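Side-chain contacts in endo-beta-mannanase (Opitutaceae bacterium TAV5, PDB 7BOB), which probably removes mannose units from the ends of beta-1,4-linked manno-oligosaccharides, as an exo-beta-1,4-mannosidase of glycoside hydrolase family 5: residues Asp123-Met126 / Ile127-Ala131; Cys195-Gln198 / Gln199-Asp203. All blocks are in the same frame, centred on the assembly; numbering follows the deposited sequence.

Interaction 1: residues Asp123-Met126 / Ile127-Ala131; sequences DPVM and IERGA
Val125 and Arg129 meet across successive turns at the start of an N-capped alpha-helix, the helix 124-141 of a family 5 glycosidase barrel, and Arg129 can be followed outward from its backbone. Its CB lies 3.4 Å from Val125 O, the same carbonyl oxygen that accepts the amide Arg129 N at 2.8 Å in a nearly straight bond (172° at the hydrogen). CG keeps that carbonyl at its flank and adds a methyl contact, 4.1 Å from Val125 CG1. The two side chains cross obliquely there; with CG1 anti to the backbone N of Val125 (chi1 171°), beside the carbonyl carbon, it is this branch that meets Arg129 CG. Bends at chi2 and chi3 then carry CD, NE and the guanidinium of Arg129 away from Val125; beyond the helix, NH1 forms a salt bridge with Glu67, and Tyr73 and Trp113 touch the side chain. Glu128 likewise starts over the preceding turn, its CG 3.7 Å from Pro124 O, while OE1 is directed to a salt bridge with Arg177 on helix 168-183. On another side of the turn, Ile127 lays CG1 3.4 Å from Asp123 O, the acceptor of its own amide, and also touches Arg177. Successive i to i+4 bonds, from Ile127 N to Asp123 O through Gly130 N to Met126 O, form regular alpha-helical bonding from the N-cap onward. Asp123, which precedes the helix, caps it: OD2 also accepts from Gln118 NE2, a second bond that probably steadies the carboxylate. The capping bond itself comes from Met126 N, 3.1 Å from Asp123 OD2, with the donor above the carboxylate plane and 40° out of it.

Interaction 2: residues Cys195-Gln198 / Gln199-Asp203; sequences CDHQ and QVIAD
Asp196 O takes two bonds from Gln199, one from the side-chain amide and one from the backbone. Gln199 NE2 lies 3.0 Å from Asp196 O, with the oxygen only 1° out of the plane of the Gln199 amide; Gln199 N reaches Asp196 O at 3.2 Å from the opposite face of the carbonyl plane. With CG beside the backbone N (chi1 -61°), the side chain heads back along the loop, and its extended course beyond CG (chi2 172°) carries the amide out to Cys195, where CD rests 3.5 Å from Cys195 CB. Outside the segment the same amide is fixed at both ends, NE2 giving to Thr238 O and OE1 accepting from Gln231 NE2. Shortened to an alanine, this position would probably leave Asp196 O with just the backbone donor of the two described, cost Thr238 O and Gln231 NE2 their bonds to the amide, and open a gap beside Cys195. Asp196, two residues before the helix, accepts from Gln198 N with OD1 at 2.8 Å, a capping bond in the turn leading in, its donor above the carboxylate plane. Next, His197 O is shared by Val200 N, above the carbonyl plane, and Ile201 N, in that plane. Packing begins at the imidazole: Ile201 CD1 sits 3.8 Å from both NE2 and CD2 of His197, while NE2 is hydrogen-bonded to Trp247 O. Val200 and Ile201 press on helix 258-272. Such a capped single turn, reached by a short loop after strand 191-192 and tied to strand 237-241, is consistent with a loop at the C-terminal end of the barrel strands in a family 5 (beta/alpha)8 fold.

Interaction 1 comes first along the chain, at the start of helix 124-141, and interaction 2 follows after strand 151-154 and helix 168-183, in the loop leaving strand 191-192. Their centres are 24 Å apart and their nearest atoms about 16 Å, so they do not touch. Both belong to the domain built on the eight parallel strands, but at different depths: interaction 1 is partly buried and 28 Å from the chain centre, whereas interaction 2 is buried and 6 Å from it. Helix 406-422 and Tyr393 and Tyr394 also reach interaction 2, placing it where the barrel meets the following part of the chain, while interaction 1 begins an outer helix.

Interaction 1: residues Asp123-Met126 / Ile127-Ala131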
ATOM      1  N   ASP A 123     -18.862  -1.866  17.579  1.00 51.77           N
ATOM      2  CA  ASP A 123     -19.842  -2.934  17.673  1.00 56.05           C
ATOM      3  C   ASP A 123     -20.902  -2.592  18.722  1.00 55.45           C
ATOM      4  O   ASP A 123     -20.550  -2.242  19.859  1.00 55.12           O
ATOM      5  CB  ASP A 123     -19.191  -4.264  18.035  1.00 54.13           C
ATOM      6  CG  ASP A 123     -20.215  -5.356  18.168  1.00 57.40           C
ATOM      7  OD1 ASP A 123     -20.942  -5.559  17.177  1.00 56.54           O
ATOM      8  OD2 ASP A 123     -20.336  -5.972  19.249  1.00 58.48           O
ATOM      9  N   PRO A 124     -22.197  -2.669  18.383  1.00 58.76           N
ATOM     10  CA  PRO A 124     -23.233  -2.285  19.367  1.00 53.86           C
ATOM     11  C   PRO A 124     -23.152  -3.070  20.667  1.00 54.97           C
ATOM     12  O   PRO A 124     -23.242  -2.483  21.758  1.00 52.61           O
ATOM     13  CB  PRO A 124     -24.538  -2.546  18.601  1.00 54.86           C
ATOM     14  CG  PRO A 124     -24.144  -2.318  17.140  1.00 56.52           C
ATOM     15  CD  PRO A 124     -22.764  -2.918  17.038  1.00 53.82           C
ATOM     16  N   VAL A 125     -22.975  -4.391  20.579  1.00 59.11           N
ATOM     17  CA  VAL A 125     -22.923  -5.228  21.776  1.00 55.62           C
ATOM     18  C   VAL A 125     -21.719  -4.853  22.635  1.00 57.44           C
ATOM     19  O   VAL A 125     -21.821  -4.735  23.867  1.00 55.72           O
ATOM     20  CB  VAL A 125     -22.897  -6.716  21.374  1.00 55.23           C
ATOM     21  CG1 VAL A 125     -22.611  -7.599  22.581  1.00 56.35           C
ATOM     22  CG2 VAL A 125     -24.219  -7.116  20.710  1.00 53.94           C
ATOM     23  N   MET A 126     -20.559  -4.641  21.998  1.00 56.62           N
ATOM     24  CA  MET A 126     -19.355  -4.289  22.750  1.00 52.29           C
ATOM     25  C   MET A 126     -19.513  -2.952  23.452  1.00 50.97           C
ATOM     26  O   MET A 126     -19.022  -2.771  24.569  1.00 49.63           O
ATOM     27  CB  MET A 126     -18.145  -4.253  21.824  1.00 52.68           C
ATOM     28  CG  MET A 126     -17.702  -5.619  21.341  1.00 54.82           C
ATOM     29  SD  MET A 126     -17.598  -6.818  22.671  1.00 60.22           S
ATOM     30  CE  MET A 126     -16.333  -6.081  23.683  1.00 56.44           C
ATOM     31  N   ILE A 127     -20.167  -1.991  22.802  1.00 51.39           N
ATOM     32  CA  ILE A 127     -20.403  -0.714  23.459  1.00 51.16           C
ATOM     33  C   ILE A 127     -21.207  -0.927  24.738  1.00 55.11           C
ATOM     34  O   ILE A 127     -20.803  -0.493  25.826  1.00 55.89           O
ATOM     35  CB  ILE A 127     -21.084   0.270  22.493  1.00 51.25           C
ATOM     36  CG1 ILE A 127     -20.085   0.706  21.413  1.00 53.15           C
ATOM     37  CG2 ILE A 127     -21.552   1.502  23.225  1.00 55.69           C
ATOM     38  CD1 ILE A 127     -20.666   1.635  20.347  1.00 47.36           C
ATOM     39  N   GLU A 128     -22.322  -1.659  24.642  1.00 56.26           N
ATOM     40  CA  GLU A 128     -23.140  -1.911  25.827  1.00 57.03           C
ATOM     41  C   GLU A 128     -22.371  -2.711  26.871  1.00 52.96           C
ATOM     42  O   GLU A 128     -22.285  -2.300  28.031  1.00 56.85           O
ATOM     43  CB  GLU A 128     -24.442  -2.617  25.429  1.00 59.84           C
ATOM     44  CG  GLU A 128     -25.397  -1.723  24.615  1.00 58.16           C
ATOM     45  CD  GLU A 128     -25.281  -0.232  24.986  1.00 67.00           C
ATOM     46  OE1 GLU A 128     -25.476   0.129  26.172  1.00 69.26           O
ATOM     47  OE2 GLU A 128     -24.995   0.589  24.089  1.00 71.85           O
ATOM     48  N   ARG A 129     -21.794  -3.855  26.480  1.00 51.55           N
ATOM     49  CA  ARG A 129     -21.015  -4.648  27.432  1.00 50.44           C
ATOM     50  C   ARG A 129     -19.859  -3.842  28.022  1.00 54.42           C
ATOM     51  O   ARG A 129     -19.526  -4.000  29.202  1.00 52.60           O
ATOM     52  CB  ARG A 129     -20.490  -5.918  26.767  1.00 50.81           C
ATOM     53  CG  ARG A 129     -21.559  -6.945  26.443  1.00 56.13           C
ATOM     54  CD  ARG A 129     -21.899  -7.816  27.651  1.00 61.64           C
ATOM     55  NE  ARG A 129     -22.972  -7.244  28.471  1.00 61.71           N
ATOM     56  CZ  ARG A 129     -22.865  -7.017  29.775  1.00 66.66           C
ATOM     57  NH1 ARG A 129     -21.737  -7.332  30.391  1.00 69.25           N
ATOM     58  NH2 ARG A 129     -23.872  -6.489  30.468  1.00 67.72           N
ATOM     59  N   GLY A 130     -19.240  -2.969  27.225  1.00 51.56           N
ATOM     60  CA  GLY A 130     -18.153  -2.160  27.750  1.00 49.69           C
ATOM     61  C   GLY A 130     -18.624  -1.161  28.789  1.00 52.67           C
ATOM     62  O   GLY A 130     -18.004  -1.012  29.846  1.00 50.95           O
ATOM     63  N   ALA A 131     -19.738  -0.477  28.516  1.00 55.07           N
ATOM     64  CA  ALA A 131     -20.282   0.475  29.480  1.00 55.54           C
ATOM     65  C   ALA A 131     -20.624  -0.214  30.797  1.00 54.60           C
ATOM     66  O   ALA A 131     -20.254   0.262  31.877  1.00 52.85           O
ATOM     67  CB  ALA A 131     -21.519   1.162  28.898  1.00 55.91           C
TER

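Interaction 2: residues Cys195-Gln198 / Gln199-Asp203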
ATOM      1  N   CYS A 195      -3.451   6.637  26.656  1.00 44.79           N
ATOM      2  CA  CYS A 195      -2.900   6.618  25.306  1.00 44.27           C
ATOM      3  C   CYS A 195      -1.396   6.911  25.303  1.00 49.32           C
ATOM      4  O   CYS A 195      -0.825   7.422  26.276  1.00 47.51           O
ATOM      5  CB  CYS A 195      -3.637   7.636  24.433  1.00 42.57           C
ATOM      6  SG  CYS A 195      -5.360   7.173  24.069  1.00 52.46           S
ATOM      7  N   ASP A 196      -0.751   6.596  24.177  1.00 48.33           N
ATOM      8  CA  ASP A 196       0.687   6.779  24.075  1.00 39.65           C
ATOM      9  C   ASP A 196       1.011   7.835  23.026  1.00 44.97           C
ATOM     10  O   ASP A 196       0.154   8.660  22.688  1.00 45.63           O
ATOM     11  CB  ASP A 196       1.388   5.441  23.787  1.00 43.06           C
ATOM     12  CG  ASP A 196       0.984   4.817  22.444  1.00 50.15           C
ATOM     13  OD1 ASP A 196       0.516   5.545  21.552  1.00 47.70           O
ATOM     14  OD2 ASP A 196       1.140   3.585  22.268  1.00 56.42           O
ATOM     15  N   HIS A 197       2.234   7.810  22.493  1.00 43.85           N
ATOM     16  CA  HIS A 197       2.663   8.862  21.579  1.00 44.90           C
ATOM     17  C   HIS A 197       2.003   8.765  20.206  1.00 45.61           C
ATOM     18  O   HIS A 197       2.123   9.707  19.414  1.00 45.61           O
ATOM     19  CB  HIS A 197       4.194   8.861  21.466  1.00 44.04           C
ATOM     20  CG  HIS A 197       4.761   7.648  20.791  1.00 47.08           C
ATOM     21  ND1 HIS A 197       4.456   6.360  21.185  1.00 46.48           N
ATOM     22  CD2 HIS A 197       5.622   7.531  19.749  1.00 43.87           C
ATOM     23  CE1 HIS A 197       5.090   5.501  20.401  1.00 46.98           C
ATOM     24  NE2 HIS A 197       5.804   6.184  19.520  1.00 44.00           N
ATOM     25  N   GLN A 198       1.270   7.690  19.914  1.00 44.60           N
ATOM     26  CA  GLN A 198       0.556   7.666  18.646  1.00 46.12           C
ATOM     27  C   GLN A 198      -0.535   8.719  18.574  1.00 45.31           C
ATOM     28  O   GLN A 198      -1.020   8.998  17.472  1.00 44.06           O
ATOM     29  CB  GLN A 198      -0.005   6.278  18.385  1.00 46.01           C
ATOM     30  CG  GLN A 198       1.098   5.256  18.415  1.00 50.54           C
ATOM     31  CD  GLN A 198       0.836   4.127  17.506  1.00 57.03           C
ATOM     32  OE1 GLN A 198       0.672   4.322  16.312  1.00 58.83           O
ATOM     33  NE2 GLN A 198       0.740   2.917  18.064  1.00 65.36           N
ATOM     34  N   GLN A 199      -0.903   9.334  19.702  1.00 39.81           N
ATOM     35  CA  GLN A 199      -1.715  10.542  19.635  1.00 41.31           C
ATOM     36  C   GLN A 199      -1.054  11.606  18.769  1.00 45.65           C
ATOM     37  O   GLN A 199      -1.757  12.403  18.131  1.00 45.26           O
ATOM     38  CB  GLN A 199      -1.943  11.124  21.032  1.00 45.81           C
ATOM     39  CG  GLN A 199      -2.681  10.238  22.008  1.00 45.80           C
ATOM     40  CD  GLN A 199      -2.681  10.847  23.401  1.00 45.54           C
ATOM     41  OE1 GLN A 199      -3.561  11.640  23.741  1.00 42.18           O
ATOM     42  NE2 GLN A 199      -1.668  10.518  24.187  1.00 41.98           N
ATOM     43  N   VAL A 200       0.283  11.657  18.759  1.00 43.69           N
ATOM     44  CA  VAL A 200       1.031  12.674  18.016  1.00 38.30           C
ATOM     45  C   VAL A 200       1.421  12.191  16.621  1.00 43.61           C
ATOM     46  O   VAL A 200       1.300  12.930  15.642  1.00 42.31           O
ATOM     47  CB  VAL A 200       2.289  13.097  18.804  1.00 40.83           C
ATOM     48  CG1 VAL A 200       3.056  14.154  18.023  1.00 42.70           C
ATOM     49  CG2 VAL A 200       1.916  13.626  20.196  1.00 42.98           C
ATOM     50  N   ILE A 201       1.923  10.957  16.509  1.00 41.70           N
ATOM     51  CA  ILE A 201       2.552  10.495  15.276  1.00 42.36           C
ATOM     52  C   ILE A 201       1.613   9.708  14.353  1.00 43.58           C
ATOM     53  O   ILE A 201       2.025   9.363  13.236  1.00 43.39           O
ATOM     54  CB  ILE A 201       3.807   9.653  15.588  1.00 42.98           C
ATOM     55  CG1 ILE A 201       3.402   8.316  16.229  1.00 42.01           C
ATOM     56  CG2 ILE A 201       4.813  10.458  16.492  1.00 43.11           C
ATOM     57  CD1 ILE A 201       4.457   7.235  16.116  1.00 41.52           C
ATOM     58  N   ALA A 202       0.386   9.382  14.782  1.00 44.23           N
ATOM     59  CA  ALA A 202      -0.580   8.738  13.884  1.00 43.20           C
ATOM     60  C   ALA A 202      -1.961   9.356  14.067  1.00 43.56           C
ATOM     61  O   ALA A 202      -2.178  10.198  14.946  1.00 46.34           O
ATOM     62  CB  ALA A 202      -0.630   7.218  14.101  1.00 35.79           C
ATOM     63  N   ASP A 203      -2.905   8.957  13.210  1.00 44.78           N
ATOM     64  CA  ASP A 203      -4.319   9.289  13.400  1.00 46.08           C
ATOM     65  C   ASP A 203      -5.045   7.982  13.695  1.00 46.45           C
ATOM     66  O   ASP A 203      -5.452   7.261  12.786  1.00 43.75           O
ATOM     67  CB  ASP A 203      -4.959  10.000  12.212  1.00 45.75           C
ATOM     68  CG  ASP A 203      -6.385  10.486  12.527  1.00 48.84           C
ATOM     69  OD1 ASP A 203      -6.825  10.378  13.701  1.00 48.78           O
ATOM     70  OD2 ASP A 203      -7.059  11.000  11.609  1.00 51.98           O
TER